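Local coordinates for L-amino acid deaminase (Proteus vulgaris, PDB 5I39), which probably deaminates L-amino acids oxidatively at the membrane with a bound FAD cofactor, at residues V66-I71 / G240-L245; G73-R78 / G346-A351. One frame throughout, in Å; residues are numbered along the deposited sequence.

Contact 1 of 2, residues V66-I71 / G240-L245; sequences VEKGNI and GVWSRL. With FAD (flavin-adenine dinucleotide), chain B.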
# COMPACT_ATOMS: atom_id res chain seq x y z
N VAL A 66 2.10 12.67 14.03
CA VAL A 66 1.63 12.11 15.30
C VAL A 66 0.95 10.77 15.01
O VAL A 66 0.16 10.65 14.07
CB VAL A 66 0.72 13.10 16.09
CG1 VAL A 66 1.54 14.31 16.50
CG2 VAL A 66 -0.52 13.52 15.31
N GLU A 67 1.32 9.77 15.81
CA GLU A 67 0.91 8.38 15.60
C GLU A 67 0.43 7.83 16.94
O GLU A 67 1.17 7.84 17.93
CB GLU A 67 2.11 7.57 15.07
CG GLU A 67 1.97 6.06 15.13
CD GLU A 67 0.74 5.53 14.43
OE1 GLU A 67 0.63 5.74 13.20
OE2 GLU A 67 -0.11 4.91 15.10
N LYS A 68 -0.81 7.36 16.97
CA LYS A 68 -1.46 6.92 18.22
C LYS A 68 -0.83 5.65 18.80
O LYS A 68 -0.85 5.46 20.01
CB LYS A 68 -2.97 6.74 18.02
CG LYS A 68 -3.37 5.58 17.11
CD LYS A 68 -4.88 5.41 17.03
CE LYS A 68 -5.29 4.33 16.04
NZ LYS A 68 -4.64 3.01 16.29
N GLY A 69 -0.29 4.79 17.94
CA GLY A 69 0.38 3.56 18.36
C GLY A 69 1.84 3.59 17.95
O GLY A 69 2.53 4.58 18.17
N ASN A 70 2.30 2.49 17.37
CA ASN A 70 3.66 2.39 16.84
C ASN A 70 3.70 2.78 15.37
O ASN A 70 2.71 2.68 14.65
CB ASN A 70 4.18 0.95 16.97
CG ASN A 70 4.33 0.51 18.42
OD1 ASN A 70 4.61 1.32 19.30
ND2 ASN A 70 4.18 -0.78 18.67
N ILE A 71 4.88 3.20 14.92
CA ILE A 71 5.11 3.47 13.50
C ILE A 71 4.81 2.21 12.68
O ILE A 71 5.27 1.12 13.01
CB ILE A 71 6.56 3.94 13.26
CG1 ILE A 71 6.72 5.37 13.78
CG2 ILE A 71 6.93 3.87 11.78
CD1 ILE A 71 8.15 5.85 13.90
N GLY A 240 -5.49 5.90 8.11
CA GLY A 240 -5.91 4.56 7.73
C GLY A 240 -7.39 4.36 7.97
O GLY A 240 -8.19 5.26 7.68
N VAL A 241 -7.75 3.23 8.56
CA VAL A 241 -9.17 2.91 8.75
C VAL A 241 -9.88 3.89 9.69
O VAL A 241 -11.09 4.00 9.64
CB VAL A 241 -9.43 1.46 9.22
CG1 VAL A 241 -8.83 0.47 8.24
CG2 VAL A 241 -8.92 1.21 10.63
N TRP A 242 -9.10 4.59 10.52
CA TRP A 242 -9.62 5.56 11.48
C TRP A 242 -9.92 6.94 10.89
O TRP A 242 -10.42 7.81 11.60
CB TRP A 242 -8.66 5.72 12.66
CG TRP A 242 -8.58 4.50 13.50
CD1 TRP A 242 -9.40 4.18 14.55
CD2 TRP A 242 -7.66 3.42 13.36
NE1 TRP A 242 -9.04 2.97 15.08
CE2 TRP A 242 -7.97 2.47 14.36
CE3 TRP A 242 -6.60 3.16 12.49
CZ2 TRP A 242 -7.26 1.28 14.52
CZ3 TRP A 242 -5.89 1.97 12.64
CH2 TRP A 242 -6.23 1.05 13.65
N SER A 243 -9.60 7.17 9.61
CA SER A 243 -9.81 8.49 9.03
C SER A 243 -11.27 8.94 9.08
O SER A 243 -11.55 10.09 9.38
CB SER A 243 -9.28 8.54 7.60
OG SER A 243 -7.88 8.39 7.58
N ARG A 244 -12.20 8.02 8.81
CA ARG A 244 -13.63 8.32 8.92
C ARG A 244 -13.99 8.81 10.32
O ARG A 244 -14.63 9.86 10.47
CB ARG A 244 -14.47 7.11 8.52
CG ARG A 244 -15.96 7.26 8.73
CD ARG A 244 -16.71 6.09 8.17
NE ARG A 244 -18.11 6.10 8.54
CZ ARG A 244 -19.06 6.86 7.99
NH1 ARG A 244 -18.77 7.70 6.99
NH2 ARG A 244 -20.30 6.78 8.44
N LEU A 245 -13.55 8.08 11.34
CA LEU A 245 -13.84 8.44 12.74
C LEU A 245 -13.27 9.82 13.08
O LEU A 245 -13.97 10.66 13.66
CB LEU A 245 -13.26 7.38 13.68
CG LEU A 245 -13.65 7.47 15.15
CD1 LEU A 245 -15.09 7.05 15.34
CD2 LEU A 245 -12.76 6.59 16.00
PA FAD B . -2.11 2.55 8.06
O1A FAD B . -3.16 1.70 8.78
O2A FAD B . -0.83 1.81 7.71
O5B FAD B . -1.65 3.79 8.95
C5B FAD B . -2.56 4.72 9.52
C4B FAD B . -1.96 5.10 10.86
O4B FAD B . -2.75 6.16 11.44
C3B FAD B . -2.00 3.93 11.86
O3B FAD B . -0.67 3.59 12.25
C2B FAD B . -2.87 4.48 12.99
O2B FAD B . -2.48 4.00 14.30
C1B FAD B . -2.72 5.98 12.84
N9A FAD B . -3.81 6.80 13.38
C8A FAD B . -5.10 6.65 13.15
N7A FAD B . -5.83 7.60 13.77
C5A FAD B . -4.94 8.36 14.40
C6A FAD B . -5.01 9.54 15.25
N6A FAD B . -6.20 10.10 15.55
N1A FAD B . -3.86 10.06 15.73
C2A FAD B . -2.67 9.53 15.42
N3A FAD B . -2.52 8.43 14.66
C4A FAD B . -3.61 7.85 14.15
N1 FAD B . -1.62 -2.52 -0.90
C2 FAD B . -0.84 -2.78 -1.96
O2 FAD B . -0.45 -1.82 -2.64
N3 FAD B . -0.50 -4.05 -2.27
C4 FAD B . -0.91 -5.13 -1.60
O4 FAD B . -0.55 -6.26 -1.93
C4X FAD B . -1.79 -4.94 -0.44
N5 FAD B . -2.31 -5.96 0.28
C5X FAD B . -2.95 -5.71 1.43
C6 FAD B . -3.31 -6.74 2.30
C7 FAD B . -3.92 -6.50 3.53
C7M FAD B . -4.25 -7.63 4.47
C8 FAD B . -4.23 -5.11 3.92
C8M FAD B . -4.86 -4.78 5.25
C9 FAD B . -3.89 -4.08 3.04
C9A FAD B . -3.28 -4.33 1.81
N10 FAD B . -2.94 -3.29 0.93
C10 FAD B . -2.09 -3.53 -0.15
C1' FAD B . -3.31 -1.92 1.22
C2' FAD B . -2.26 -1.15 1.95
O2' FAD B . -1.69 -1.98 2.95
C3' FAD B . -2.95 0.08 2.55
O3' FAD B . -3.73 0.79 1.55
C4' FAD B . -1.98 1.07 3.15
O4' FAD B . -1.07 0.39 4.05
C5' FAD B . -2.74 2.14 3.90
O5' FAD B . -1.77 3.00 4.49
P FAD B . -2.25 4.11 5.56
O1P FAD B . -1.04 4.90 5.95
O2P FAD B . -3.48 4.82 5.03
O3P FAD B . -2.83 3.21 6.78
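Lys68 lays the end of its side chain over one face of the Trp242 indole, the two side chains crossing at about a right angle. NZ stands 3.7 Å from the centroid of the six-membered ring and 16° off its normal, a cation-pi contact; CE lies over the same face as a CH-pi donor. The chain runs extended until chi4 (55°), where the bend turns NZ over the benzo ring and within 3.1 Å of FAD O2B, to which it donates a hydrogen bond, a second grip on the hydroxyl that Glu67 OE2 also holds. Val241 CG2 packs near the rim of the opposite face. This is the adenosine end of a Rossmann-type FAD site: Glu67, just beyond strand 63-66, is the acidic residue that such folds use to hold the ribose. Its carboxylate accepts one hydroxyl per oxygen, OE1 from FAD O3B and OE2 from FAD O2B, both at 2.7 Å. Gly69 N donates to the anti lone pair of OE2 (2.8 Å, 162° at the hydrogen), while OE1 also takes Ala45 N, so backbone amides fix the rotation of the carboxylate. On the adenine, Trp242 CB reaches FAD N7A at 3.6 Å.

Contact 2 of 2, residues G73-R78 / G346-A351; sequences GEQSSR and GAMAIA. With FAD (flavin-adenine dinucleotide), chain B.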
# COMPACT_ATOMS: atom_id res chain seq x y z
N GLY A 73 2.31 0.31 12.44
CA GLY A 73 1.74 -0.78 13.23
C GLY A 73 0.45 -1.38 12.71
O GLY A 73 -0.01 -2.38 13.26
N GLU A 74 -0.15 -0.80 11.67
CA GLU A 74 -1.45 -1.25 11.17
C GLU A 74 -1.32 -1.75 9.72
O GLU A 74 -0.51 -2.64 9.47
CB GLU A 74 -2.50 -0.16 11.41
CG GLU A 74 -2.65 0.23 12.88
CD GLU A 74 -3.26 -0.85 13.76
OE1 GLU A 74 -3.84 -1.82 13.23
OE2 GLU A 74 -3.19 -0.70 15.00
N GLN A 75 -2.09 -1.21 8.77
CA GLN A 75 -2.14 -1.79 7.42
C GLN A 75 -0.77 -1.88 6.75
O GLN A 75 -0.47 -2.84 6.04
CB GLN A 75 -3.05 -0.98 6.51
CG GLN A 75 -4.50 -0.98 6.91
CD GLN A 75 -5.33 -0.18 5.94
OE1 GLN A 75 -5.53 -0.60 4.81
NE2 GLN A 75 -5.80 0.99 6.37
N SER A 76 0.06 -0.87 7.01
CA SER A 76 1.33 -0.73 6.32
C SER A 76 2.44 -1.69 6.76
O SER A 76 3.56 -1.58 6.28
CB SER A 76 1.80 0.72 6.41
OG SER A 76 0.86 1.59 5.80
N SER A 77 2.13 -2.62 7.67
CA SER A 77 3.01 -3.77 7.92
C SER A 77 2.28 -5.11 7.85
O SER A 77 2.79 -6.10 8.36
CB SER A 77 3.71 -3.62 9.27
OG SER A 77 2.76 -3.61 10.33
N ARG A 78 1.11 -5.14 7.20
CA ARG A 78 0.25 -6.33 7.19
C ARG A 78 -0.21 -6.76 5.80
O ARG A 78 -1.05 -7.65 5.65
CB ARG A 78 -0.96 -6.08 8.11
CG ARG A 78 -0.57 -5.81 9.55
CD ARG A 78 -1.76 -5.48 10.45
NE ARG A 78 -2.43 -6.68 10.95
CZ ARG A 78 -1.94 -7.50 11.89
NH1 ARG A 78 -0.76 -7.27 12.47
NH2 ARG A 78 -2.64 -8.57 12.26
N GLY A 346 -5.66 -8.39 8.35
CA GLY A 346 -5.61 -6.94 8.31
C GLY A 346 -6.95 -6.33 7.99
O GLY A 346 -7.74 -6.91 7.25
N ALA A 347 -7.20 -5.15 8.54
CA ALA A 347 -8.41 -4.37 8.32
C ALA A 347 -8.13 -3.23 7.36
O ALA A 347 -7.18 -2.47 7.55
CB ALA A 347 -8.92 -3.82 9.64
N MSE A 348 -8.98 -3.10 6.34
CA MSE A 348 -8.96 -1.99 5.39
C MSE A 348 -10.24 -1.20 5.51
O MSE A 348 -11.19 -1.62 6.16
CB MSE A 348 -8.87 -2.50 3.95
CG MSE A 348 -7.58 -3.25 3.70
SE MSE A 348 -7.38 -3.88 1.85
CE MSE A 348 -7.70 -5.74 2.40
N ALA A 349 -10.25 -0.04 4.87
CA ALA A 349 -11.45 0.78 4.76
C ALA A 349 -11.49 1.33 3.34
O ALA A 349 -10.54 1.99 2.91
CB ALA A 349 -11.44 1.90 5.79
N ILE A 350 -12.58 1.05 2.64
CA ILE A 350 -12.68 1.20 1.20
C ILE A 350 -13.86 2.12 0.87
O ILE A 350 -14.92 2.01 1.48
CB ILE A 350 -12.87 -0.19 0.53
CG1 ILE A 350 -11.73 -1.15 0.93
CG2 ILE A 350 -12.97 -0.09 -0.99
CD1 ILE A 350 -10.34 -0.70 0.55
N ALA A 351 -13.66 3.01 -0.10
CA ALA A 351 -14.71 3.93 -0.55
C ALA A 351 -15.75 3.17 -1.41
O ALA A 351 -15.44 2.11 -1.94
CB ALA A 351 -14.11 5.08 -1.34
PA FAD B . -2.11 2.55 8.06
O1A FAD B . -3.16 1.70 8.78
O2A FAD B . -0.83 1.81 7.71
O5B FAD B . -1.65 3.79 8.95
C5B FAD B . -2.56 4.72 9.52
C4B FAD B . -1.96 5.10 10.86
O4B FAD B . -2.75 6.16 11.44
C3B FAD B . -2.00 3.93 11.86
O3B FAD B . -0.67 3.59 12.25
C2B FAD B . -2.87 4.48 12.99
O2B FAD B . -2.48 4.00 14.30
C1B FAD B . -2.72 5.98 12.84
N9A FAD B . -3.81 6.80 13.38
C8A FAD B . -5.10 6.65 13.15
N7A FAD B . -5.83 7.60 13.77
C5A FAD B . -4.94 8.36 14.40
C6A FAD B . -5.01 9.54 15.25
N6A FAD B . -6.20 10.10 15.55
N1A FAD B . -3.86 10.06 15.73
C2A FAD B . -2.67 9.53 15.42
N3A FAD B . -2.52 8.43 14.66
C4A FAD B . -3.61 7.85 14.15
N1 FAD B . -1.62 -2.52 -0.90
C2 FAD B . -0.84 -2.78 -1.96
O2 FAD B . -0.45 -1.82 -2.64
N3 FAD B . -0.50 -4.05 -2.27
C4 FAD B . -0.91 -5.13 -1.60
O4 FAD B . -0.55 -6.26 -1.93
C4X FAD B . -1.79 -4.94 -0.44
N5 FAD B . -2.31 -5.96 0.28
C5X FAD B . -2.95 -5.71 1.43
C6 FAD B . -3.31 -6.74 2.30
C7 FAD B . -3.92 -6.50 3.53
C7M FAD B . -4.25 -7.63 4.47
C8 FAD B . -4.23 -5.11 3.92
C8M FAD B . -4.86 -4.78 5.25
C9 FAD B . -3.89 -4.08 3.04
C9A FAD B . -3.28 -4.33 1.81
N10 FAD B . -2.94 -3.29 0.93
C10 FAD B . -2.09 -3.53 -0.15
C1' FAD B . -3.31 -1.92 1.22
C2' FAD B . -2.26 -1.15 1.95
O2' FAD B . -1.69 -1.98 2.95
C3' FAD B . -2.95 0.08 2.55
O3' FAD B . -3.73 0.79 1.55
C4' FAD B . -1.98 1.07 3.15
O4' FAD B . -1.07 0.39 4.05
C5' FAD B . -2.74 2.14 3.90
O5' FAD B . -1.77 3.00 4.49
P FAD B . -2.25 4.11 5.56
O1P FAD B . -1.04 4.90 5.95
O2P FAD B . -3.48 4.82 5.03
O3P FAD B . -2.83 3.21 6.78
O HOH W 1 -7.70 0.59 3.61
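The backbones of 73-78, a loop with a 3-10 turn at 75-76, and of strand 346-350 come nearest at Arg78 and Gly346, with 6.0 Å between their CA atoms. Gln75 carries most of the side-chain contact: beyond CG its chain is extended (chi2 -179°), which carries the amide out to the strand, where the side chain crosses that of Met348, a selenomethionine here, at about a right angle. Gln75 CG lies 3.1 Å from Ala347 O, and Gln75 OE1 packs 3.5 Å from Met348 CG. A water bridges the segments, 2.8 Å from Gln75 OE1 and accepting from Ala349 N. From Met348, SE and CE continue over the dimethylbenzene part of the flavin, SE lying 3.7 Å from FAD C9. On the cofactor side, Gln75 N donates to FAD O1A (3.1 Å), and Ser76 gives both N and OG to FAD O2A, its OG at 2.6 Å. That OG also accepts from FAD O4'. Neutral amides and a hydroxyl thus meet the adenosine-side phosphate of the pyrophosphate, and their dipoles would partly offset the negative charge of that group, while the strand supplies apolar packing to the flavin.

From the N terminus, the chain leaves strand 63-66 and supplies the first halves of both contacts from one loop, 66-71 and then 73-78, before strand 82-83. Contact 1 closes over 168 intervening residues when the chain enters helix 243-248, just after strand 235-237 of the six-stranded sheet. Contact 2 closes later, over 267 residues, on strand 340-350 of the large mixed sheet. The segments alternate, so the two closures cross rather than nest. Their centres lie 10 Å apart and they touch directly: Val241 CG1 is 3.4 Å from Ala347 O, and Trp242 CH2 is 3.5 Å from Glu74 CD. Both line FAD, contact 1 at the adenosine, contact 2 from pyrophosphate to flavin.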